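Local coordinates for protein (S)-2-haloacid dehalogenase 4A (Burkholderia cepacia, PDB 2NO4) that hydrolyses short-chain (S)-2-haloalkanoic acids to the corresponding (R)-2-hydroxyalkanoic acids, releasing halide and inverting the configuration of the carbon attacked, at residues 20-25 with 102-107; 65-70 with 156-161; 125-130 with 165-170; 181-186 with 197-202. All coordinates share one frame; numbering follows the deposited sequence.

Contact 1. Residues 20-25 with 102-107. With SO4 (sulfate ion), chain H.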
# COMPACT_ATOMS: atom_id res chain seq x y z
N ASP B 20 17.37 -5.49 -3.37
CA ASP B 20 16.42 -4.40 -3.59
C ASP B 20 17.18 -3.12 -3.91
O ASP B 20 18.33 -2.94 -3.49
CB ASP B 20 15.56 -4.26 -2.32
CG ASP B 20 14.62 -3.10 -2.38
OD1 ASP B 20 13.60 -3.25 -3.07
OD2 ASP B 20 14.88 -2.06 -1.73
N ALA B 21 16.59 -2.24 -4.73
CA ALA B 21 17.24 -0.97 -5.04
C ALA B 21 16.74 0.20 -4.17
O ALA B 21 17.50 0.72 -3.35
CB ALA B 21 17.12 -0.64 -6.52
N TYR B 22 15.47 0.57 -4.34
CA TYR B 22 14.92 1.81 -3.77
C TYR B 22 14.62 1.60 -2.29
O TYR B 22 13.66 0.90 -1.93
CB TYR B 22 13.66 2.25 -4.55
CG TYR B 22 14.04 2.70 -5.94
CD1 TYR B 22 14.65 3.95 -6.14
CD2 TYR B 22 13.87 1.85 -7.05
CE1 TYR B 22 15.04 4.39 -7.42
CE2 TYR B 22 14.27 2.26 -8.33
CZ TYR B 22 14.87 3.52 -8.51
OH TYR B 22 15.25 3.94 -9.78
N GLY B 23 15.47 2.18 -1.45
CA GLY B 23 15.34 2.01 0.02
C GLY B 23 16.47 1.19 0.63
O GLY B 23 16.74 1.29 1.83
N THR B 24 17.15 0.40 -0.21
CA THR B 24 18.20 -0.52 0.24
C THR B 24 19.58 -0.05 -0.22
O THR B 24 20.46 0.19 0.60
CB THR B 24 17.89 -1.94 -0.25
OG1 THR B 24 16.58 -2.30 0.19
CG2 THR B 24 18.92 -3.01 0.28
N LEU B 25 19.76 0.05 -1.54
CA LEU B 25 21.01 0.56 -2.12
C LEU B 25 20.92 2.06 -2.36
O LEU B 25 21.92 2.74 -2.25
CB LEU B 25 21.34 -0.15 -3.44
CG LEU B 25 21.61 -1.66 -3.33
CD1 LEU B 25 21.87 -2.29 -4.69
CD2 LEU B 25 22.73 -1.99 -2.31
N LYS B 102 15.78 10.58 -10.34
CA LYS B 102 16.41 9.87 -11.45
C LYS B 102 17.84 9.56 -11.08
O LYS B 102 18.39 8.57 -11.53
CB LYS B 102 16.32 10.69 -12.75
CG LYS B 102 16.34 9.81 -13.97
CD LYS B 102 16.02 10.56 -15.25
CE LYS B 102 16.49 9.68 -16.40
NZ LYS B 102 16.26 10.28 -17.75
N GLU B 103 18.43 10.40 -10.22
CA GLU B 103 19.77 10.17 -9.70
C GLU B 103 19.87 10.17 -8.16
O GLU B 103 20.66 10.91 -7.55
CB GLU B 103 20.74 11.15 -10.36
CG GLU B 103 20.68 10.97 -11.91
CD GLU B 103 21.79 11.67 -12.69
OE1 GLU B 103 22.58 12.46 -12.10
OE2 GLU B 103 21.86 11.38 -13.92
N LEU B 104 19.04 9.32 -7.55
CA LEU B 104 19.05 9.10 -6.09
C LEU B 104 20.42 8.69 -5.58
O LEU B 104 21.05 7.82 -6.18
CB LEU B 104 18.09 7.97 -5.72
CG LEU B 104 16.61 8.12 -5.49
CD1 LEU B 104 16.18 6.87 -4.74
CD2 LEU B 104 16.21 9.41 -4.70
N SER B 105 20.83 9.30 -4.47
CA SER B 105 22.04 8.95 -3.72
C SER B 105 22.03 7.49 -3.30
O SER B 105 21.00 6.97 -2.81
CB SER B 105 22.11 9.77 -2.43
OG SER B 105 22.02 11.15 -2.71
N ALA B 106 23.19 6.86 -3.46
CA ALA B 106 23.46 5.56 -2.85
C ALA B 106 23.73 5.76 -1.37
O ALA B 106 24.31 6.78 -0.97
CB ALA B 106 24.65 4.89 -3.51
N TYR B 107 23.30 4.78 -0.57
CA TYR B 107 23.77 4.70 0.81
C TYR B 107 25.29 4.57 0.84
O TYR B 107 25.87 3.98 -0.07
CB TYR B 107 23.08 3.54 1.58
CG TYR B 107 21.69 3.89 1.98
CD1 TYR B 107 21.44 4.65 3.15
CD2 TYR B 107 20.61 3.51 1.18
CE1 TYR B 107 20.14 5.00 3.50
CE2 TYR B 107 19.33 3.85 1.54
CZ TYR B 107 19.11 4.60 2.70
OH TYR B 107 17.83 4.93 3.03
S SO4 H . 12.48 -1.57 -5.47
O1 SO4 H . 13.88 -1.41 -5.79
O2 SO4 H . 11.67 -0.53 -6.09
O3 SO4 H . 11.99 -2.89 -5.79
O4 SO4 H . 12.43 -1.37 -4.02
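Leu25 and Tyr107 make the tight end of this contact. Tyr107 N donates to Leu25 O at 3.0 Å, with an N-H...O angle of 156°. Ala106 CA also lies 3.3 Å from Leu25 O, a CA-H...O contact. Tyr107 CD2 comes to 3.4 Å from Thr24 O, and its CE2 is next to Gly23 O. Leu25 O lies near the plane of the Tyr107 ring, at the edge. Arg206 completes this end through a cation-pi contact with Tyr107 and a hydrogen bond to Thr24 O. Segment 20-25 follows strand 16-19, the first of the core, and carries the nucleophile Asp20 at the place of the HAD-superfamily catalytic aspartate. Its turn is held by Thr24 N and Leu25 N, which reach Ala21 O from the same face of its plane. Thr24 OG1 donates to Asp20 OD2 at 2.6 Å, on the anti side of the carboxylate. This bond probably helps fix the rotation of the carboxylate. The other end is looser and holds one apolar touch. Leu104 CD1 lies at the edge of the Tyr22 ring, in its plane, 3.6 Å from Tyr22 CD1. Tyr22 CG is anti to the carbonyl carbon (chi1 -69°). The substrate pocket lies beyond, where a sulfate, probably from the crystallisation liquor, is bound. Sulfate O1 accepts from Tyr22 N at 2.9 Å and from Ala21 N at 3.0 Å, and both residues bind the haloacid.

Contact 2. Residues 65-70 with 156-161. With SO4 (sulfate ion), chain K; SO4 (sulfate ion), chain H.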
# COMPACT_ATOMS: atom_id res chain seq x y z
N HIS B 65 -4.94 -5.25 -12.16
CA HIS B 65 -4.52 -5.54 -13.56
C HIS B 65 -4.42 -4.28 -14.44
O HIS B 65 -4.83 -4.29 -15.60
CB HIS B 65 -5.46 -6.60 -14.22
CG HIS B 65 -5.71 -7.81 -13.35
ND1 HIS B 65 -4.70 -8.43 -12.64
CD2 HIS B 65 -6.84 -8.48 -13.05
CE1 HIS B 65 -5.21 -9.44 -11.95
NE2 HIS B 65 -6.50 -9.48 -12.17
N GLN B 66 -3.90 -3.20 -13.87
CA GLN B 66 -3.67 -1.98 -14.63
C GLN B 66 -2.20 -1.55 -14.44
O GLN B 66 -1.90 -0.49 -13.92
CB GLN B 66 -4.68 -0.88 -14.27
CG GLN B 66 -4.55 0.39 -15.09
CD GLN B 66 -5.26 0.30 -16.45
OE1 GLN B 66 -6.06 -0.60 -16.69
NE2 GLN B 66 -4.99 1.27 -17.32
N TYR B 67 -1.27 -2.41 -14.85
CA TYR B 67 0.14 -2.04 -14.83
C TYR B 67 0.49 -0.75 -15.56
O TYR B 67 -0.03 -0.45 -16.65
CB TYR B 67 1.03 -3.19 -15.36
CG TYR B 67 2.52 -2.89 -15.26
CD1 TYR B 67 3.24 -3.18 -14.10
CD2 TYR B 67 3.20 -2.28 -16.33
CE1 TYR B 67 4.62 -2.91 -14.01
CE2 TYR B 67 4.58 -2.01 -16.25
CZ TYR B 67 5.27 -2.31 -15.08
OH TYR B 67 6.61 -2.02 -14.97
N ALA B 68 1.36 0.03 -14.93
CA ALA B 68 2.11 1.08 -15.61
C ALA B 68 3.45 1.05 -14.92
O ALA B 68 3.57 0.53 -13.79
CB ALA B 68 1.46 2.45 -15.43
N ASP B 69 4.47 1.58 -15.59
CA ASP B 69 5.82 1.45 -15.09
C ASP B 69 6.18 2.35 -13.91
O ASP B 69 5.45 3.28 -13.58
CB ASP B 69 6.88 1.47 -16.23
CG ASP B 69 7.28 2.89 -16.69
OD1 ASP B 69 6.87 3.92 -16.16
OD2 ASP B 69 8.10 2.96 -17.64
N PHE B 70 7.31 2.06 -13.28
CA PHE B 70 7.56 2.62 -11.95
C PHE B 70 7.81 4.10 -12.01
O PHE B 70 7.39 4.84 -11.12
CB PHE B 70 8.68 1.88 -11.25
CG PHE B 70 8.63 1.94 -9.74
CD1 PHE B 70 7.52 1.47 -9.04
CD2 PHE B 70 9.74 2.42 -9.01
CE1 PHE B 70 7.50 1.46 -7.63
CE2 PHE B 70 9.72 2.43 -7.61
CZ PHE B 70 8.57 1.93 -6.92
N ASP B 156 9.97 -5.98 -16.85
CA ASP B 156 10.16 -7.06 -17.82
C ASP B 156 8.93 -7.95 -17.84
O ASP B 156 8.54 -8.42 -18.91
CB ASP B 156 11.43 -7.86 -17.53
CG ASP B 156 12.68 -7.00 -17.64
OD1 ASP B 156 12.67 -6.11 -18.48
OD2 ASP B 156 13.66 -7.16 -16.87
N LEU B 157 8.29 -8.14 -16.68
CA LEU B 157 7.11 -9.01 -16.56
C LEU B 157 5.81 -8.24 -16.45
O LEU B 157 4.74 -8.82 -16.58
CB LEU B 157 7.19 -9.89 -15.29
CG LEU B 157 8.19 -11.01 -15.17
CD1 LEU B 157 7.70 -11.96 -14.07
CD2 LEU B 157 8.36 -11.73 -16.50
N LYS B 158 5.91 -6.94 -16.15
CA LYS B 158 4.74 -6.08 -15.93
C LYS B 158 3.92 -6.53 -14.71
O LYS B 158 2.69 -6.53 -14.72
CB LYS B 158 3.90 -5.91 -17.21
CG LYS B 158 4.71 -5.22 -18.34
CD LYS B 158 3.84 -4.79 -19.52
CE LYS B 158 4.73 -4.47 -20.77
NZ LYS B 158 6.10 -3.86 -20.41
N ILE B 159 4.64 -6.86 -13.65
CA ILE B 159 4.14 -7.44 -12.41
C ILE B 159 5.06 -6.93 -11.28
O ILE B 159 6.27 -7.14 -11.34
CB ILE B 159 4.25 -8.98 -12.44
CG1 ILE B 159 3.28 -9.58 -13.47
CG2 ILE B 159 3.93 -9.59 -11.06
CD1 ILE B 159 3.52 -11.04 -13.67
N TYR B 160 4.49 -6.30 -10.25
CA TYR B 160 5.28 -5.73 -9.16
C TYR B 160 5.47 -6.68 -7.98
O TYR B 160 4.68 -7.60 -7.78
CB TYR B 160 4.63 -4.43 -8.69
CG TYR B 160 4.87 -3.26 -9.61
CD1 TYR B 160 3.81 -2.63 -10.26
CD2 TYR B 160 6.17 -2.75 -9.81
CE1 TYR B 160 4.04 -1.52 -11.06
CE2 TYR B 160 6.39 -1.64 -10.60
CZ TYR B 160 5.33 -1.05 -11.22
OH TYR B 160 5.54 0.01 -12.03
N LYS B 161 6.52 -6.44 -7.19
CA LYS B 161 6.68 -7.11 -5.90
C LYS B 161 5.44 -6.76 -5.04
O LYS B 161 4.87 -5.68 -5.21
CB LYS B 161 7.93 -6.56 -5.20
CG LYS B 161 9.23 -6.87 -5.87
CD LYS B 161 10.27 -5.89 -5.32
CE LYS B 161 11.68 -6.32 -5.62
NZ LYS B 161 12.67 -5.43 -4.86
S SO4 K . -2.52 4.24 -17.16
O1 SO4 K . -1.32 4.49 -17.90
O2 SO4 K . -3.71 4.45 -18.01
O3 SO4 K . -2.56 2.86 -16.71
O4 SO4 K . -2.56 5.22 -16.04
S SO4 H . 12.48 -1.57 -5.47
O1 SO4 H . 13.88 -1.41 -5.79
O2 SO4 H . 11.67 -0.53 -6.09
O3 SO4 H . 11.99 -2.89 -5.79
O4 SO4 H . 12.43 -1.37 -4.02
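Tyr67 and Phe70 of the 65-70 loop meet Tyr160 of the 156-161 loop in an aromatic contact. It joins the helical cap, through the loop between helices 43-63 and 70-84, to the Rossmann-like core after strand 150-153, as in L-2-haloacid dehalogenases. Tyr67 CE1 sits over one face of the Tyr160 ring, offset toward the rim, 3.3 Å from Tyr160 CE1. The ring planes are inclined at 31°. Tyr67 CB points toward the 156-161 loop, and CG is anti to the backbone N (chi1 -176°). Lys158 CA lies over the centre of the Tyr67 ring, 3.7 Å from its centroid, a CH-pi contact. Lys158 CB and CG run on past CD2 and CE2 of that ring. Tyr160 OH donates to Ala68 O at 2.7 Å, on a lone pair. Phe70 CD1 meets Tyr160 CE2 at 3.7 Å. The Tyr67 hydroxyl is hydrogen-bonded to Asp155 OD1. Lys161, thought important for catalysis, donates from NZ to a bound sulfate O3 at 2.8 Å and forms salt bridges with Asp20 and Asp190. Tyr160 packs against Ser58 and Thr62 of helix 43-63 and Leu73 of helix 70-84, while Lys161 reaches Ile166 of helix 164-174.

Contact 3. Residues 125-130 with 165-170. With SO4 (sulfate ion), chain H.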
# COMPACT_ATOMS: atom_id res chain seq x y z
N ALA B 125 23.29 -9.13 -8.02
CA ALA B 125 22.24 -8.64 -8.92
C ALA B 125 21.28 -7.71 -8.16
O ALA B 125 21.18 -7.78 -6.92
CB ALA B 125 21.46 -9.85 -9.55
N ILE B 126 20.63 -6.82 -8.89
CA ILE B 126 19.50 -6.06 -8.35
C ILE B 126 18.18 -6.70 -8.88
O ILE B 126 18.13 -7.17 -10.04
CB ILE B 126 19.61 -4.55 -8.72
CG1 ILE B 126 20.68 -3.87 -7.85
CG2 ILE B 126 18.23 -3.80 -8.60
CD1 ILE B 126 21.00 -2.46 -8.26
N LEU B 127 17.16 -6.77 -8.02
CA LEU B 127 15.78 -7.09 -8.45
C LEU B 127 14.89 -5.94 -7.93
O LEU B 127 14.74 -5.74 -6.69
CB LEU B 127 15.35 -8.46 -7.90
CG LEU B 127 13.89 -8.84 -8.24
CD1 LEU B 127 13.77 -9.07 -9.79
CD2 LEU B 127 13.40 -10.04 -7.40
N SER B 128 14.34 -5.17 -8.86
CA SER B 128 13.70 -3.90 -8.53
C SER B 128 12.36 -3.71 -9.22
O SER B 128 12.18 -4.11 -10.39
CB SER B 128 14.63 -2.74 -8.95
OG SER B 128 14.04 -1.47 -8.62
N ASN B 129 11.42 -3.05 -8.54
CA ASN B 129 10.23 -2.50 -9.23
C ASN B 129 10.55 -1.46 -10.31
O ASN B 129 9.73 -1.22 -11.19
CB ASN B 129 9.27 -1.82 -8.23
CG ASN B 129 8.61 -2.80 -7.29
OD1 ASN B 129 8.29 -3.94 -7.66
ND2 ASN B 129 8.37 -2.35 -6.05
N GLY B 130 11.70 -0.79 -10.19
CA GLY B 130 12.04 0.33 -11.05
C GLY B 130 12.27 -0.21 -12.47
O GLY B 130 12.84 -1.28 -12.64
N ARG B 165 5.82 -14.15 -8.90
CA ARG B 165 6.40 -14.23 -10.26
C ARG B 165 7.64 -13.37 -10.46
O ARG B 165 8.50 -13.73 -11.25
CB ARG B 165 5.37 -13.94 -11.37
CG ARG B 165 4.17 -14.90 -11.40
CD ARG B 165 2.94 -14.15 -10.93
NE ARG B 165 2.11 -13.85 -12.05
CZ ARG B 165 1.08 -13.02 -12.11
NH1 ARG B 165 0.68 -12.22 -11.12
NH2 ARG B 165 0.46 -12.98 -13.27
N ILE B 166 7.75 -12.24 -9.74
CA ILE B 166 8.95 -11.41 -9.85
C ILE B 166 10.21 -12.03 -9.23
O ILE B 166 11.31 -11.91 -9.79
CB ILE B 166 8.74 -9.93 -9.42
CG1 ILE B 166 9.93 -9.09 -9.90
CG2 ILE B 166 8.53 -9.84 -7.89
CD1 ILE B 166 9.84 -7.57 -9.56
N TYR B 167 10.07 -12.70 -8.08
CA TYR B 167 11.16 -13.45 -7.47
C TYR B 167 11.55 -14.66 -8.34
O TYR B 167 12.73 -14.97 -8.47
CB TYR B 167 10.80 -13.87 -6.02
CG TYR B 167 10.36 -12.66 -5.19
CD1 TYR B 167 11.28 -11.64 -4.88
CD2 TYR B 167 9.03 -12.52 -4.76
CE1 TYR B 167 10.90 -10.51 -4.15
CE2 TYR B 167 8.63 -11.37 -4.02
CZ TYR B 167 9.59 -10.38 -3.71
OH TYR B 167 9.25 -9.24 -3.01
N GLN B 168 10.55 -15.32 -8.94
CA GLN B 168 10.77 -16.45 -9.86
C GLN B 168 11.55 -16.00 -11.10
O GLN B 168 12.46 -16.71 -11.54
CB GLN B 168 9.44 -17.10 -10.28
CG GLN B 168 9.59 -18.35 -11.18
CD GLN B 168 10.36 -19.45 -10.48
OE1 GLN B 168 11.40 -19.89 -10.97
NE2 GLN B 168 9.88 -19.89 -9.35
N PHE B 169 11.20 -14.84 -11.64
CA PHE B 169 11.93 -14.19 -12.74
C PHE B 169 13.45 -14.08 -12.46
O PHE B 169 14.27 -14.35 -13.35
CB PHE B 169 11.32 -12.80 -13.04
CG PHE B 169 11.99 -12.06 -14.18
CD1 PHE B 169 11.87 -12.50 -15.51
CD2 PHE B 169 12.72 -10.89 -13.94
CE1 PHE B 169 12.49 -11.78 -16.57
CE2 PHE B 169 13.34 -10.19 -14.99
CZ PHE B 169 13.22 -10.63 -16.30
N ALA B 170 13.82 -13.68 -11.23
CA ALA B 170 15.22 -13.61 -10.80
C ALA B 170 15.90 -14.99 -10.83
O ALA B 170 17.02 -15.11 -11.30
CB ALA B 170 15.32 -12.96 -9.35
S SO4 H . 12.48 -1.57 -5.47
O1 SO4 H . 13.88 -1.41 -5.79
O2 SO4 H . 11.67 -0.53 -6.09
O3 SO4 H . 11.99 -2.89 -5.79
O4 SO4 H . 12.43 -1.37 -4.02
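A strand of the Rossmann-like parallel sheet packs here against a covering helix: Leu127 of strand 123-128 meets Ile166, Tyr167 and Ala170 of helix 164-174. The two short axes run nearly antiparallel, at 160°, and come within 9.5 Å. Leu127 carries the contact through both methyls. Its CB points toward the helix, and CG is anti to the backbone N (chi1 177°). Leu127 CD1 touches Ile166 CG1 at 3.8 Å. Leu127 CD2 lies 3.7 Å from Tyr167 CD1, oblique to the ring, and also meets Ala170 CB at 4.0 Å and the carbonyl O of Ile166. No hydrogen bond crosses between strand and helix. The C-terminal end of the strand opens into the active site, as is usual in the HAD fold. Ser128 and Asn129 bind the haloacid there. In this crystal they hold a sulfate: Ser128 OG donates to O1 at 2.8 Å and Asn129 N to O3 at 2.8 Å, the latter with an N-H...O angle of 169°. Ser128 OG also accepts from Gly130 N at 2.9 Å, an ST turn that helps position the hydroxyl. Asn129 OD1 accepts from Lys161 N. On the helix the Tyr167 hydroxyl is hydrogen-bonded to Asp190 OD1, and Ile166 CG2 lies over the centre of the Tyr167 ring.

Contact 4. Residues 181-186 with 197-202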
# COMPACT_ATOMS: atom_id res chain seq x y z
N VAL B 181 19.84 -18.20 -3.16
CA VAL B 181 19.76 -16.74 -3.12
C VAL B 181 19.73 -16.17 -1.68
O VAL B 181 18.90 -16.56 -0.85
CB VAL B 181 18.55 -16.25 -3.94
CG1 VAL B 181 18.30 -14.70 -3.76
CG2 VAL B 181 18.74 -16.63 -5.42
N CYS B 182 20.64 -15.25 -1.42
CA CYS B 182 20.52 -14.33 -0.30
C CYS B 182 19.86 -13.03 -0.80
O CYS B 182 20.41 -12.26 -1.61
CB CYS B 182 21.89 -14.05 0.33
SG CYS B 182 21.76 -12.92 1.77
N PHE B 183 18.66 -12.79 -0.29
CA PHE B 183 17.88 -11.65 -0.75
C PHE B 183 17.96 -10.53 0.28
O PHE B 183 17.60 -10.72 1.44
CB PHE B 183 16.41 -12.01 -1.00
CG PHE B 183 15.60 -10.85 -1.61
CD1 PHE B 183 15.67 -10.61 -2.97
CD2 PHE B 183 14.81 -10.00 -0.81
CE1 PHE B 183 14.96 -9.54 -3.58
CE2 PHE B 183 14.08 -8.93 -1.40
CZ PHE B 183 14.15 -8.71 -2.79
N VAL B 184 18.40 -9.35 -0.16
CA VAL B 184 18.69 -8.24 0.77
C VAL B 184 17.78 -7.02 0.52
O VAL B 184 17.73 -6.49 -0.57
CB VAL B 184 20.18 -7.78 0.70
CG1 VAL B 184 20.45 -6.65 1.69
CG2 VAL B 184 21.13 -8.98 0.97
N SER B 185 17.06 -6.59 1.56
CA SER B 185 16.15 -5.43 1.39
C SER B 185 15.94 -4.68 2.71
O SER B 185 16.00 -5.28 3.79
CB SER B 185 14.79 -5.90 0.81
OG SER B 185 13.93 -4.78 0.53
N SER B 186 15.66 -3.38 2.62
CA SER B 186 15.14 -2.61 3.75
C SER B 186 13.62 -2.59 3.83
O SER B 186 13.05 -2.08 4.80
CB SER B 186 15.63 -1.17 3.68
OG SER B 186 17.04 -1.14 3.82
N PHE B 197 8.35 -16.71 -0.92
CA PHE B 197 8.82 -17.36 -2.14
C PHE B 197 9.92 -18.41 -1.89
O PHE B 197 9.98 -19.46 -2.58
CB PHE B 197 9.30 -16.31 -3.17
CG PHE B 197 9.85 -16.92 -4.44
CD1 PHE B 197 8.97 -17.40 -5.42
CD2 PHE B 197 11.22 -17.03 -4.64
CE1 PHE B 197 9.45 -18.01 -6.59
CE2 PHE B 197 11.73 -17.62 -5.80
CZ PHE B 197 10.83 -18.12 -6.78
N GLY B 198 10.80 -18.16 -0.91
CA GLY B 198 11.87 -19.12 -0.61
C GLY B 198 13.31 -18.63 -0.63
O GLY B 198 14.23 -19.42 -0.39
N PHE B 199 13.53 -17.34 -0.92
CA PHE B 199 14.90 -16.78 -0.82
C PHE B 199 15.32 -16.72 0.64
O PHE B 199 14.46 -16.64 1.49
CB PHE B 199 14.99 -15.36 -1.34
CG PHE B 199 14.84 -15.23 -2.83
CD1 PHE B 199 15.05 -16.31 -3.69
CD2 PHE B 199 14.50 -13.99 -3.38
CE1 PHE B 199 14.94 -16.15 -5.12
CE2 PHE B 199 14.38 -13.80 -4.78
CZ PHE B 199 14.62 -14.90 -5.65
N ASN B 200 16.63 -16.74 0.91
CA ASN B 200 17.17 -16.49 2.26
C ASN B 200 17.21 -14.98 2.48
O ASN B 200 17.95 -14.26 1.80
CB ASN B 200 18.58 -17.11 2.42
CG ASN B 200 18.57 -18.61 2.15
OD1 ASN B 200 18.09 -19.39 2.97
ND2 ASN B 200 19.07 -19.02 0.98
N THR B 201 16.42 -14.48 3.43
CA THR B 201 16.20 -13.04 3.54
C THR B 201 17.04 -12.36 4.61
O THR B 201 17.17 -12.85 5.73
CB THR B 201 14.70 -12.71 3.73
OG1 THR B 201 14.20 -13.51 4.81
CG2 THR B 201 13.95 -13.07 2.45
N VAL B 202 17.57 -11.21 4.25
CA VAL B 202 18.33 -10.38 5.17
C VAL B 202 17.80 -8.97 5.10
O VAL B 202 17.80 -8.32 4.03
CB VAL B 202 19.82 -10.38 4.82
CG1 VAL B 202 20.60 -9.37 5.75
CG2 VAL B 202 20.37 -11.82 4.87
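Val181, first in strand 181-185, meets Phe199, just before strand 200-204. Phe199 CB lies 3.7 Å from Phe183 CB. Phe199 CG is anti to the carbonyl carbon (chi1 -70°) and meets Val181 CG1. Phe199 CD1 is 3.5 Å from Val181 CB, and CE1 reaches Val181 CB and CG2. Phe199 CD2 is 3.6 Å from Phe183 CD1, and CE2 is also near that atom. Phe199 CZ, the tip, comes no closer than 4.1 Å to Val181 CG1. This methyl stands over the ring centre, a CH-pi contact. Phe197 CD2 lies over the opposite face. The Phe183 ring is turned 26° from that of Phe199 and slid aside, so they barely overlap. Val181 O is gripped twice by Asn200: by N at 2.9 Å, nearly along the C=O axis, and by ND2 at 3.1 Å from above the carbonyl plane. ND2 is also hydrogen-bonded to Asn179 O. The ladder continues through Phe183 N to Asn200 O, Val202 N to Phe183 O and Ser185 N to Val202 O. Cys182 SG touches Val202 CG2 at 3.6 Å. The parallel strands belong to a beta-alpha-beta unit with helix 188-197. That helix covers Phe183 and Phe199, while helix 228-232 covers Cys182, Val184 and Val202.

Following strand 16-19, contact 1 closes a long, largely helical loop by bringing 102-107 back to the nucleophile turn. Contact 2 crosses it: 65-70 lies inside that loop, but its partner 156-161 comes after strand 150-153. Contact 2 thus ties the helical part to the sheet side. Contact 3 in turn crosses contact 2, since 125-130 precedes 156-161 and 165-170 follows it. Contact 4 closes last, a short beta-alpha-beta unit through helix 188-197, in series with the others. Contacts 1, 2 and 3 all reach one sulfate. Tyr22 packs on Phe70 between contacts 1 and 2. A hydrogen bond between Thr24 OG1 and Ser186 N joins contacts 1 and 4, and Tyr167 packs on Phe197 between contacts 3 and 4.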